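Long-range contacts in RagB/SusD domain protein (Flavobacterium johnsoniae, PDB 5J5U), which binds chitin and, as a SusD-like protein, probably helps to capture chitin oligosaccharides at the outer membrane for uptake: residues F62-W73 with P445-E454; A193-P201 with T476-N484. All coordinates share one frame; numbering follows the deposited sequence.

Interaction 1. Residues F62-W73 with P445-E454; sequences FKKVDEYATALW and PTRLYYPNDE
Tyr449 lies across the first turn of helix 66-90, covering Ala69 and reaching Asp66, where the loop 445-451 passes over the start of this helix in the largely helical SusD-like fold. The CB of Tyr449 heads away from the helix, but chi1 of 49° sets CG between the backbone N and the carbonyl carbon and brings the ring back. Beyond CG, CD1 skirts Ala69 CB, which sits over one ring face, 3.6 Å from Tyr449 CE1, as a CH-pi contact. Coming in obliquely, Lys64 CD lies 3.7 Å from Tyr449 CE1. At the tip, Tyr449 OH donates over 2.7 Å and is accepted on the anti lone pair of Asp66 OD1, with carboxylate and ring nearly perpendicular (87°). Beside Ala69, Leu448 CD1 comes 3.5 Å from Ala69 O, a carbonyl that also receives a hydrogen bond from Tyr119. Further along the segment, Pro451 lies on the indole of Trp73: its CD is 3.6 Å from the centroid of the five-membered ring, almost on the normal, and its CB meets Thr70 CG2. Thr70 OG1 turns back to Asp66 O, approaching from above the carbonyl plane, and so shares that oxygen with Thr70 N. Where the chain leads into the helix, Pro445 CD stands over the centre of the Phe62 ring. Glu454 OE1 is hydrogen-bonded to Tyr140 OH, its OE2 lies in plane at the edge of the indole, and Glu454 CG packs 3.5 Å from Trp73 CZ2.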
loop_
_atom_site.group_PDB
_atom_site.type_symbol
_atom_site.label_atom_id
_atom_site.label_comp_id
_atom_site.label_asym_id
_atom_site.label_seq_id
_atom_site.Cartn_x
_atom_site.Cartn_y
_atom_site.Cartn_z
ATOM N N PHE A 62 -7.693 17.210 -4.808
ATOM C CA PHE A 62 -8.948 16.678 -4.235
ATOM C C PHE A 62 -10.217 17.064 -5.033
ATOM O O PHE A 62 -10.953 17.973 -4.676
ATOM C CB PHE A 62 -9.104 17.107 -2.769
ATOM C CG PHE A 62 -7.836 16.946 -1.954
ATOM C CD1 PHE A 62 -6.945 15.898 -2.223
ATOM C CD2 PHE A 62 -7.534 17.843 -0.927
ATOM C CE1 PHE A 62 -5.794 15.744 -1.493
ATOM C CE2 PHE A 62 -6.389 17.708 -0.183
ATOM C CZ PHE A 62 -5.497 16.657 -0.463
ATOM N N LYS A 63 -10.453 16.353 -6.122
ATOM C CA LYS A 63 -11.679 16.493 -6.881
ATOM C C LYS A 63 -12.324 15.108 -7.061
ATOM O O LYS A 63 -11.629 14.121 -7.302
ATOM C CB LYS A 63 -11.412 17.146 -8.242
ATOM C CG LYS A 63 -10.937 18.566 -8.161
ATOM C CD LYS A 63 -10.954 19.229 -9.527
ATOM C CE LYS A 63 -10.358 20.626 -9.454
ATOM N NZ LYS A 63 -10.396 21.255 -10.785
ATOM N N LYS A 64 -13.644 15.038 -6.917
ATOM C CA LYS A 64 -14.363 13.769 -6.970
ATOM C C LYS A 64 -14.695 13.333 -8.374
ATOM O O LYS A 64 -15.186 14.124 -9.174
ATOM C CB LYS A 64 -15.676 13.847 -6.183
ATOM C CG LYS A 64 -15.522 14.265 -4.769
ATOM C CD LYS A 64 -16.612 13.641 -3.924
ATOM C CE LYS A 64 -17.939 14.337 -4.100
ATOM N NZ LYS A 64 -18.879 13.999 -2.979
ATOM N N VAL A 65 -14.427 12.064 -8.647
ATOM C CA VAL A 65 -14.928 11.363 -9.837
ATOM C C VAL A 65 -15.412 10.022 -9.301
ATOM O O VAL A 65 -14.605 9.243 -8.742
ATOM C CB VAL A 65 -13.843 11.142 -10.931
ATOM C CG1 VAL A 65 -14.462 10.531 -12.187
ATOM C CG2 VAL A 65 -13.138 12.451 -11.285
ATOM N N ASP A 66 -16.714 9.777 -9.419
ATOM C CA ASP A 66 -17.350 8.575 -8.860
ATOM C C ASP A 66 -16.635 7.306 -9.273
ATOM O O ASP A 66 -16.388 6.434 -8.464
ATOM C CB ASP A 66 -18.828 8.473 -9.284
ATOM C CG ASP A 66 -19.683 9.568 -8.696
ATOM O OD1 ASP A 66 -19.253 10.185 -7.695
ATOM O OD2 ASP A 66 -20.791 9.817 -9.233
ATOM N N GLU A 67 -16.341 7.203 -10.553
ATOM C CA GLU A 67 -15.676 6.040 -11.096
ATOM C C GLU A 67 -14.322 5.823 -10.421
ATOM O O GLU A 67 -13.923 4.675 -10.148
ATOM C CB GLU A 67 -15.493 6.196 -12.604
ATOM C CG GLU A 67 -14.784 5.049 -13.243
ATOM C CD GLU A 67 -14.296 5.351 -14.641
ATOM O OE1 GLU A 67 -13.330 6.121 -14.743
ATOM O OE2 GLU A 67 -14.849 4.795 -15.627
ATOM N N TYR A 68 -13.620 6.923 -10.143
ATOM C CA TYR A 68 -12.273 6.823 -9.583
ATOM C C TYR A 68 -12.362 6.368 -8.152
ATOM O O TYR A 68 -11.614 5.503 -7.731
ATOM C CB TYR A 68 -11.510 8.142 -9.689
ATOM C CG TYR A 68 -11.168 8.585 -11.108
ATOM C CD1 TYR A 68 -11.459 7.777 -12.204
ATOM C CD2 TYR A 68 -10.503 9.808 -11.347
ATOM C CE1 TYR A 68 -11.137 8.175 -13.509
ATOM C CE2 TYR A 68 -10.165 10.218 -12.657
ATOM C CZ TYR A 68 -10.487 9.394 -13.727
ATOM O OH TYR A 68 -10.190 9.762 -15.021
ATOM N N ALA A 69 -13.309 6.927 -7.412
ATOM C CA ALA A 69 -13.486 6.576 -6.016
ATOM C C ALA A 69 -14.070 5.169 -5.819
ATOM O O ALA A 69 -13.788 4.553 -4.789
ATOM C CB ALA A 69 -14.372 7.609 -5.320
ATOM N N THR A 70 -14.861 4.653 -6.782
ATOM C CA THR A 70 -15.483 3.350 -6.575
ATOM C C THR A 70 -14.847 2.190 -7.347
ATOM O O THR A 70 -15.306 1.041 -7.224
ATOM C CB THR A 70 -16.974 3.378 -6.946
ATOM O OG1 THR A 70 -17.127 3.628 -8.348
ATOM C CG2 THR A 70 -17.715 4.441 -6.133
ATOM N N ALA A 71 -13.797 2.473 -8.118
ATOM C CA ALA A 71 -13.100 1.450 -8.909
ATOM C C ALA A 71 -12.603 0.221 -8.096
ATOM O O ALA A 71 -12.795 -0.934 -8.512
ATOM C CB ALA A 71 -11.935 2.090 -9.641
ATOM N N LEU A 72 -11.944 0.466 -6.959
ATOM C CA LEU A 72 -11.540 -0.633 -6.070
ATOM C C LEU A 72 -12.767 -1.475 -5.649
ATOM O O LEU A 72 -12.762 -2.694 -5.790
ATOM C CB LEU A 72 -10.819 -0.098 -4.828
ATOM C CG LEU A 72 -10.194 -1.106 -3.859
ATOM C CD1 LEU A 72 -9.050 -1.821 -4.537
ATOM C CD2 LEU A 72 -9.718 -0.428 -2.584
ATOM N N TRP A 73 -13.818 -0.815 -5.154
ATOM C CA TRP A 73 -15.045 -1.508 -4.769
ATOM C C TRP A 73 -15.569 -2.439 -5.875
ATOM O O TRP A 73 -15.711 -3.657 -5.695
ATOM C CB TRP A 73 -16.107 -0.486 -4.418
ATOM C CG TRP A 73 -17.456 -1.042 -4.077
ATOM C CD1 TRP A 73 -18.403 -1.500 -4.945
ATOM C CD2 TRP A 73 -18.028 -1.142 -2.767
ATOM N NE1 TRP A 73 -19.520 -1.906 -4.252
ATOM C CE2 TRP A 73 -19.322 -1.679 -2.916
ATOM C CE3 TRP A 73 -17.569 -0.827 -1.483
ATOM C CZ2 TRP A 73 -20.157 -1.911 -1.836
ATOM C CZ3 TRP A 73 -18.395 -1.061 -0.410
ATOM C CH2 TRP A 73 -19.681 -1.602 -0.598
ATOM N N PRO A 445 -8.930 13.921 1.969
ATOM C CA PRO A 445 -9.994 12.931 2.101
ATOM C C PRO A 445 -9.548 11.768 2.963
ATOM O O PRO A 445 -8.408 11.298 2.825
ATOM C CB PRO A 445 -10.247 12.505 0.654
ATOM C CG PRO A 445 -9.794 13.684 -0.159
ATOM C CD PRO A 445 -8.593 14.191 0.560
ATOM N N THR A 446 -10.433 11.291 3.833
ATOM C CA THR A 446 -10.036 10.252 4.771
ATOM C C THR A 446 -10.685 8.890 4.489
ATOM O O THR A 446 -10.481 7.938 5.239
ATOM C CB THR A 446 -10.315 10.689 6.223
ATOM O OG1 THR A 446 -11.593 11.330 6.300
ATOM C CG2 THR A 446 -9.220 11.678 6.679
ATOM N N ARG A 447 -11.459 8.807 3.408
ATOM C CA ARG A 447 -11.937 7.515 2.870
ATOM C C ARG A 447 -12.464 7.767 1.461
ATOM O O ARG A 447 -12.639 8.909 1.080
ATOM C CB ARG A 447 -13.035 6.900 3.744
ATOM C CG ARG A 447 -14.361 7.717 3.718
ATOM C CD ARG A 447 -15.456 7.148 4.639
ATOM N NE ARG A 447 -16.132 5.967 4.082
ATOM C CZ ARG A 447 -17.189 6.000 3.257
ATOM N NH1 ARG A 447 -17.694 7.157 2.865
ATOM N NH2 ARG A 447 -17.737 4.865 2.806
ATOM N N LEU A 448 -12.715 6.718 0.692
ATOM C CA LEU A 448 -13.484 6.861 -0.536
ATOM C C LEU A 448 -14.901 6.326 -0.249
ATOM O O LEU A 448 -15.145 5.696 0.797
ATOM C CB LEU A 448 -12.816 6.124 -1.704
ATOM C CG LEU A 448 -11.405 6.611 -2.087
ATOM C CD1 LEU A 448 -10.844 5.788 -3.250
ATOM C CD2 LEU A 448 -11.384 8.107 -2.439
ATOM N N TYR A 449 -15.847 6.607 -1.142
ATOM C CA TYR A 449 -17.253 6.424 -0.789
ATOM C C TYR A 449 -17.911 5.255 -1.546
ATOM O O TYR A 449 -17.534 4.935 -2.676
ATOM C CB TYR A 449 -18.006 7.746 -1.015
ATOM C CG TYR A 449 -17.753 8.408 -2.363
ATOM C CD1 TYR A 449 -16.746 9.361 -2.520
ATOM C CD2 TYR A 449 -18.524 8.089 -3.477
ATOM C CE1 TYR A 449 -16.514 9.971 -3.747
ATOM C CE2 TYR A 449 -18.304 8.702 -4.702
ATOM C CZ TYR A 449 -17.289 9.647 -4.827
ATOM O OH TYR A 449 -17.052 10.235 -6.049
ATOM N N TYR A 450 -18.898 4.625 -0.908
ATOM C CA TYR A 450 -19.633 3.517 -1.530
ATOM C C TYR A 450 -20.358 4.022 -2.775
ATOM O O TYR A 450 -20.832 5.159 -2.783
ATOM C CB TYR A 450 -20.673 2.919 -0.587
ATOM C CG TYR A 450 -20.292 2.645 0.857
ATOM C CD1 TYR A 450 -19.147 1.952 1.199
ATOM C CD2 TYR A 450 -21.133 3.062 1.881
ATOM C CE1 TYR A 450 -18.845 1.694 2.549
ATOM C CE2 TYR A 450 -20.858 2.812 3.208
ATOM C CZ TYR A 450 -19.722 2.136 3.547
ATOM O OH TYR A 450 -19.475 1.913 4.882
ATOM N N PRO A 451 -20.447 3.184 -3.833
ATOM C CA PRO A 451 -21.205 3.616 -5.016
ATOM C C PRO A 451 -22.699 3.696 -4.735
ATOM O O PRO A 451 -23.243 2.899 -3.952
ATOM C CB PRO A 451 -20.888 2.531 -6.069
ATOM C CG PRO A 451 -20.516 1.334 -5.267
ATOM C CD PRO A 451 -19.854 1.846 -4.008
ATOM N N ASN A 452 -23.333 4.672 -5.372
ATOM C CA ASN A 452 -24.756 4.908 -5.280
ATOM C C ASN A 452 -25.617 3.688 -5.709
ATOM O O ASN A 452 -26.770 3.541 -5.291
ATOM C CB ASN A 452 -25.116 6.147 -6.108
ATOM C CG ASN A 452 -26.525 6.613 -5.849
ATOM O OD1 ASN A 452 -26.924 6.756 -4.700
ATOM N ND2 ASN A 452 -27.303 6.810 -6.910
ATOM N N ASP A 453 -25.040 2.811 -6.519
ATOM C CA ASP A 453 -25.683 1.545 -6.859
ATOM C C ASP A 453 -26.061 0.770 -5.611
ATOM O O ASP A 453 -27.038 0.034 -5.614
ATOM C CB ASP A 453 -24.764 0.670 -7.718
ATOM C CG ASP A 453 -24.349 1.349 -8.991
ATOM O OD1 ASP A 453 -23.415 2.190 -8.947
ATOM O OD2 ASP A 453 -24.981 1.070 -10.029
ATOM N N GLU A 454 -25.262 0.914 -4.551
ATOM C CA GLU A 454 -25.553 0.232 -3.299
ATOM C C GLU A 454 -26.796 0.827 -2.661
ATOM O O GLU A 454 -27.591 0.117 -2.066
ATOM C CB GLU A 454 -24.366 0.314 -2.345
ATOM C CG GLU A 454 -23.264 -0.650 -2.708
ATOM C CD GLU A 454 -23.697 -2.096 -2.525
ATOM O OE1 GLU A 454 -24.314 -2.401 -1.487
ATOM O OE2 GLU A 454 -23.432 -2.922 -3.418
#

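Interaction 2. Residues A193-P201 with T476-N484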
loop_
_atom_site.group_PDB
_atom_site.type_symbol
_atom_site.label_atom_id
_atom_site.label_comp_id
_atom_site.label_asym_id
_atom_site.label_seq_id
_atom_site.Cartn_x
_atom_site.Cartn_y
_atom_site.Cartn_z
ATOM N N ALA A 193 -2.158 -5.350 12.989
ATOM C CA ALA A 193 -1.998 -5.016 14.391
ATOM C C ALA A 193 -1.613 -3.573 14.555
ATOM O O ALA A 193 -2.199 -2.858 15.365
ATOM C CB ALA A 193 -0.948 -5.905 15.055
ATOM N N MET A 194 -0.626 -3.125 13.782
ATOM C CA MET A 194 -0.211 -1.729 13.899
ATOM C C MET A 194 -1.331 -0.811 13.434
ATOM O O MET A 194 -1.513 0.283 13.989
ATOM C CB MET A 194 1.080 -1.467 13.124
ATOM C CG MET A 194 2.300 -2.193 13.735
ATOM S SD MET A 194 2.559 -1.975 15.529
ATOM C CE MET A 194 1.659 -3.336 16.162
ATOM N N ARG A 195 -2.116 -1.259 12.457
ATOM C CA ARG A 195 -3.125 -0.347 11.929
ATOM C C ARG A 195 -4.186 0.002 12.998
ATOM O O ARG A 195 -4.773 1.074 12.947
ATOM C CB ARG A 195 -3.778 -0.918 10.664
ATOM C CG ARG A 195 -4.537 0.144 9.874
ATOM C CD ARG A 195 -4.341 -0.049 8.378
ATOM N NE ARG A 195 -2.954 0.174 7.974
ATOM C CZ ARG A 195 -2.394 -0.417 6.930
ATOM N NH1 ARG A 195 -3.117 -1.243 6.188
ATOM N NH2 ARG A 195 -1.121 -0.178 6.618
ATOM N N ILE A 196 -4.432 -0.887 13.956
ATOM C CA ILE A 196 -5.374 -0.565 15.035
ATOM C C ILE A 196 -4.723 -0.121 16.342
ATOM O O ILE A 196 -5.332 -0.241 17.401
ATOM C CB ILE A 196 -6.317 -1.745 15.349
ATOM C CG1 ILE A 196 -5.509 -2.981 15.749
ATOM C CG2 ILE A 196 -7.232 -2.017 14.160
ATOM C CD1 ILE A 196 -6.356 -4.135 16.208
ATOM N N SER A 197 -3.513 0.427 16.265
ATOM C CA SER A 197 -2.782 0.839 17.462
ATOM C C SER A 197 -3.490 1.992 18.166
ATOM O O SER A 197 -3.476 2.072 19.390
ATOM C CB SER A 197 -1.347 1.257 17.113
ATOM O OG SER A 197 -1.351 2.406 16.282
ATOM N N GLU A 198 -4.123 2.870 17.389
ATOM C CA GLU A 198 -4.761 4.049 17.948
ATOM C C GLU A 198 -6.148 3.742 18.489
ATOM O O GLU A 198 -6.583 4.340 19.485
ATOM C CB GLU A 198 -4.840 5.170 16.908
ATOM C CG GLU A 198 -3.499 5.542 16.324
ATOM C CD GLU A 198 -2.402 5.654 17.385
ATOM O OE1 GLU A 198 -2.309 6.696 18.077
ATOM O OE2 GLU A 198 -1.616 4.688 17.524
ATOM N N VAL A 199 -6.860 2.831 17.845
ATOM C CA VAL A 199 -8.228 2.617 18.271
ATOM C C VAL A 199 -8.338 1.520 19.329
ATOM O O VAL A 199 -9.155 1.608 20.231
ATOM C CB VAL A 199 -9.148 2.275 17.071
ATOM C CG1 VAL A 199 -8.643 1.024 16.310
ATOM C CG2 VAL A 199 -10.592 2.104 17.559
ATOM N N SER A 200 -7.504 0.497 19.222
ATOM C CA SER A 200 -7.570 -0.645 20.125
ATOM C C SER A 200 -6.188 -1.107 20.535
ATOM O O SER A 200 -5.757 -2.185 20.101
ATOM C CB SER A 200 -8.313 -1.814 19.465
ATOM O OG SER A 200 -9.646 -1.474 19.118
ATOM N N PRO A 201 -5.490 -0.296 21.352
ATOM C CA PRO A 201 -4.095 -0.504 21.783
ATOM C C PRO A 201 -3.802 -1.886 22.374
ATOM O O PRO A 201 -2.734 -2.422 22.099
ATOM C CB PRO A 201 -3.895 0.579 22.842
ATOM C CG PRO A 201 -4.855 1.631 22.474
ATOM C CD PRO A 201 -6.041 0.954 21.897
ATOM N N THR A 476 -14.964 12.681 3.198
ATOM C CA THR A 476 -14.520 13.301 4.455
ATOM C C THR A 476 -14.924 12.475 5.691
ATOM O O THR A 476 -14.640 12.870 6.821
ATOM C CB THR A 476 -15.092 14.715 4.614
ATOM O OG1 THR A 476 -16.485 14.672 4.302
ATOM C CG2 THR A 476 -14.413 15.682 3.638
ATOM N N GLY A 477 -15.619 11.351 5.489
ATOM C CA GLY A 477 -15.846 10.412 6.585
ATOM C C GLY A 477 -14.576 9.681 7.039
ATOM O O GLY A 477 -13.556 9.711 6.331
ATOM N N LYS A 478 -14.649 9.017 8.196
ATOM C CA LYS A 478 -13.531 8.263 8.780
ATOM C C LYS A 478 -13.852 6.784 8.892
ATOM O O LYS A 478 -14.990 6.415 9.198
ATOM C CB LYS A 478 -13.179 8.742 10.192
ATOM C CG LYS A 478 -12.759 10.180 10.338
ATOM C CD LYS A 478 -11.273 10.321 10.323
ATOM C CE LYS A 478 -10.846 11.766 10.605
ATOM N NZ LYS A 478 -11.148 12.204 12.002
ATOM N N VAL A 479 -12.836 5.945 8.701
ATOM C CA VAL A 479 -12.975 4.519 8.944
ATOM C C VAL A 479 -12.712 4.341 10.434
ATOM O O VAL A 479 -12.139 5.211 11.075
ATOM C CB VAL A 479 -11.995 3.645 8.065
ATOM C CG1 VAL A 479 -12.198 3.928 6.596
ATOM C CG2 VAL A 479 -10.539 3.913 8.431
ATOM N N TRP A 480 -13.153 3.220 10.975
ATOM C CA TRP A 480 -13.149 2.952 12.419
ATOM C C TRP A 480 -11.782 3.081 13.091
ATOM O O TRP A 480 -11.688 3.603 14.202
ATOM C CB TRP A 480 -13.742 1.541 12.663
ATOM C CG TRP A 480 -13.445 0.940 14.001
ATOM C CD1 TRP A 480 -14.053 1.233 15.187
ATOM C CD2 TRP A 480 -12.450 -0.053 14.291
ATOM N NE1 TRP A 480 -13.503 0.485 16.195
ATOM C CE2 TRP A 480 -12.512 -0.312 15.675
ATOM C CE3 TRP A 480 -11.524 -0.752 13.514
ATOM C CZ2 TRP A 480 -11.672 -1.241 16.305
ATOM C CZ3 TRP A 480 -10.683 -1.677 14.139
ATOM C CH2 TRP A 480 -10.766 -1.915 15.519
ATOM N N TRP A 481 -10.714 2.595 12.445
ATOM C CA TRP A 481 -9.402 2.612 13.117
ATOM C C TRP A 481 -8.712 3.975 13.081
ATOM O O TRP A 481 -7.696 4.186 13.730
ATOM C CB TRP A 481 -8.454 1.543 12.557
ATOM C CG TRP A 481 -8.247 1.426 11.059
ATOM C CD1 TRP A 481 -8.590 0.359 10.287
ATOM C CD2 TRP A 481 -7.616 2.366 10.175
ATOM N NE1 TRP A 481 -8.229 0.573 8.989
ATOM C CE2 TRP A 481 -7.624 1.797 8.893
ATOM C CE3 TRP A 481 -7.020 3.612 10.351
ATOM C CZ2 TRP A 481 -7.088 2.446 7.780
ATOM C CZ3 TRP A 481 -6.485 4.258 9.252
ATOM C CH2 TRP A 481 -6.520 3.672 7.982
ATOM N N ASP A 482 -9.276 4.888 12.315
ATOM C CA ASP A 482 -8.752 6.245 12.186
ATOM C C ASP A 482 -9.429 7.171 13.214
ATOM O O ASP A 482 -10.506 7.724 12.973
ATOM C CB ASP A 482 -8.948 6.699 10.729
ATOM C CG ASP A 482 -8.552 8.152 10.477
ATOM O OD1 ASP A 482 -8.046 8.840 11.392
ATOM O OD2 ASP A 482 -8.724 8.591 9.312
ATOM N N VAL A 483 -8.801 7.299 14.380
ATOM C CA VAL A 483 -9.406 8.019 15.501
ATOM C C VAL A 483 -8.598 9.310 15.750
ATOM O O VAL A 483 -7.889 9.478 16.743
ATOM C CB VAL A 483 -9.544 7.072 16.768
ATOM C CG1 VAL A 483 -10.500 5.888 16.495
ATOM C CG2 VAL A 483 -8.231 6.525 17.229
ATOM N N ASN A 484 -8.834 10.233 14.821
ATOM C CA ASN A 484 -7.941 11.284 14.321
ATOM C C ASN A 484 -6.501 11.061 14.812
ATOM O O ASN A 484 -6.189 11.132 16.004
ATOM C CB ASN A 484 -8.361 12.738 14.695
ATOM C CG ASN A 484 -9.865 12.934 15.055
ATOM O OD1 ASN A 484 -10.223 14.018 15.500
ATOM N ND2 ASN A 484 -10.652 11.860 15.109
HETATM O O HOH W 1 -5.713 2.804 15.068
#
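The C-terminal tail closes on the end of helix 178-195 through a type I beta turn, Val479 to Asp482, whose two central residues, Trp480 and Trp481, meet Arg195, Ile196 and Val199. The two indoles do different work. A chi1 of 50° sets Trp481 CG between its backbone N and carbonyl carbon, which lays the indole along Arg195, both side chains pointing the same way. Arg195 CG sits over the five-membered ring of Trp481, 3.7 Å from the centroid and 13° off the normal. Val479 CG2, from the same turn, covers the opposite face, so the indole is held between two aliphatic groups. Its NE1 donates to Asp117, which also forms a salt bridge with Arg195 NH1; Glu417 is a second acidic partner of that nitrogen. Trp480 instead offers a face to Val199. Here Val199 CG1 stands 3.8 Å from the centroid of the Trp480 six-membered ring, while Val199 CG2 reaches the pyrrole side, 3.6 Å from Trp480 NE1. The isoleucine methyl Ile196 CG2 touches CZ3 of Trp480 at 3.5 Å. Val483 completes the apolar patch, packing CG1 on Val199 CB and CG2 on Glu198 CB. Were Trp481 an alanine, the space between Arg195 CG and Val479 CG2 would probably be left unfilled and Asp117 OD1 would lose its indole donor. Water 1 bridges the backbones: it donates to Arg195 O and to Trp481 O, the latter at 2.8 Å, and accepts from Glu198 N. With no direct hydrogen bond between the segments, the tail is held here by apolar and CH-pi packing, and the modelled water links the turn to the loop that follows helix 178-195.

How the interactions relate
Along the chain the segments alternate: 62-73, 193-201, 445-454, 476-484, so the two contacts interlock distant parts of the sequence. Their centres lie about 20 Å apart. Helix 98-119 serves both near its C-terminal end, where Ile118 and Tyr119 pack on Leu448 of interaction 1 and Asp117 serves Arg195 and Trp481 of interaction 2. The late segments also meet directly: Thr446 OG1 is 2.5 Å from Gly477 O, a probable hydrogen bond. From 445-454 the chain continues through the rest of helix 452-457 and helix 459-468 before reaching 476-484. The C-terminal portion thus ties the start of helix 66-90 to the end of helix 178-195.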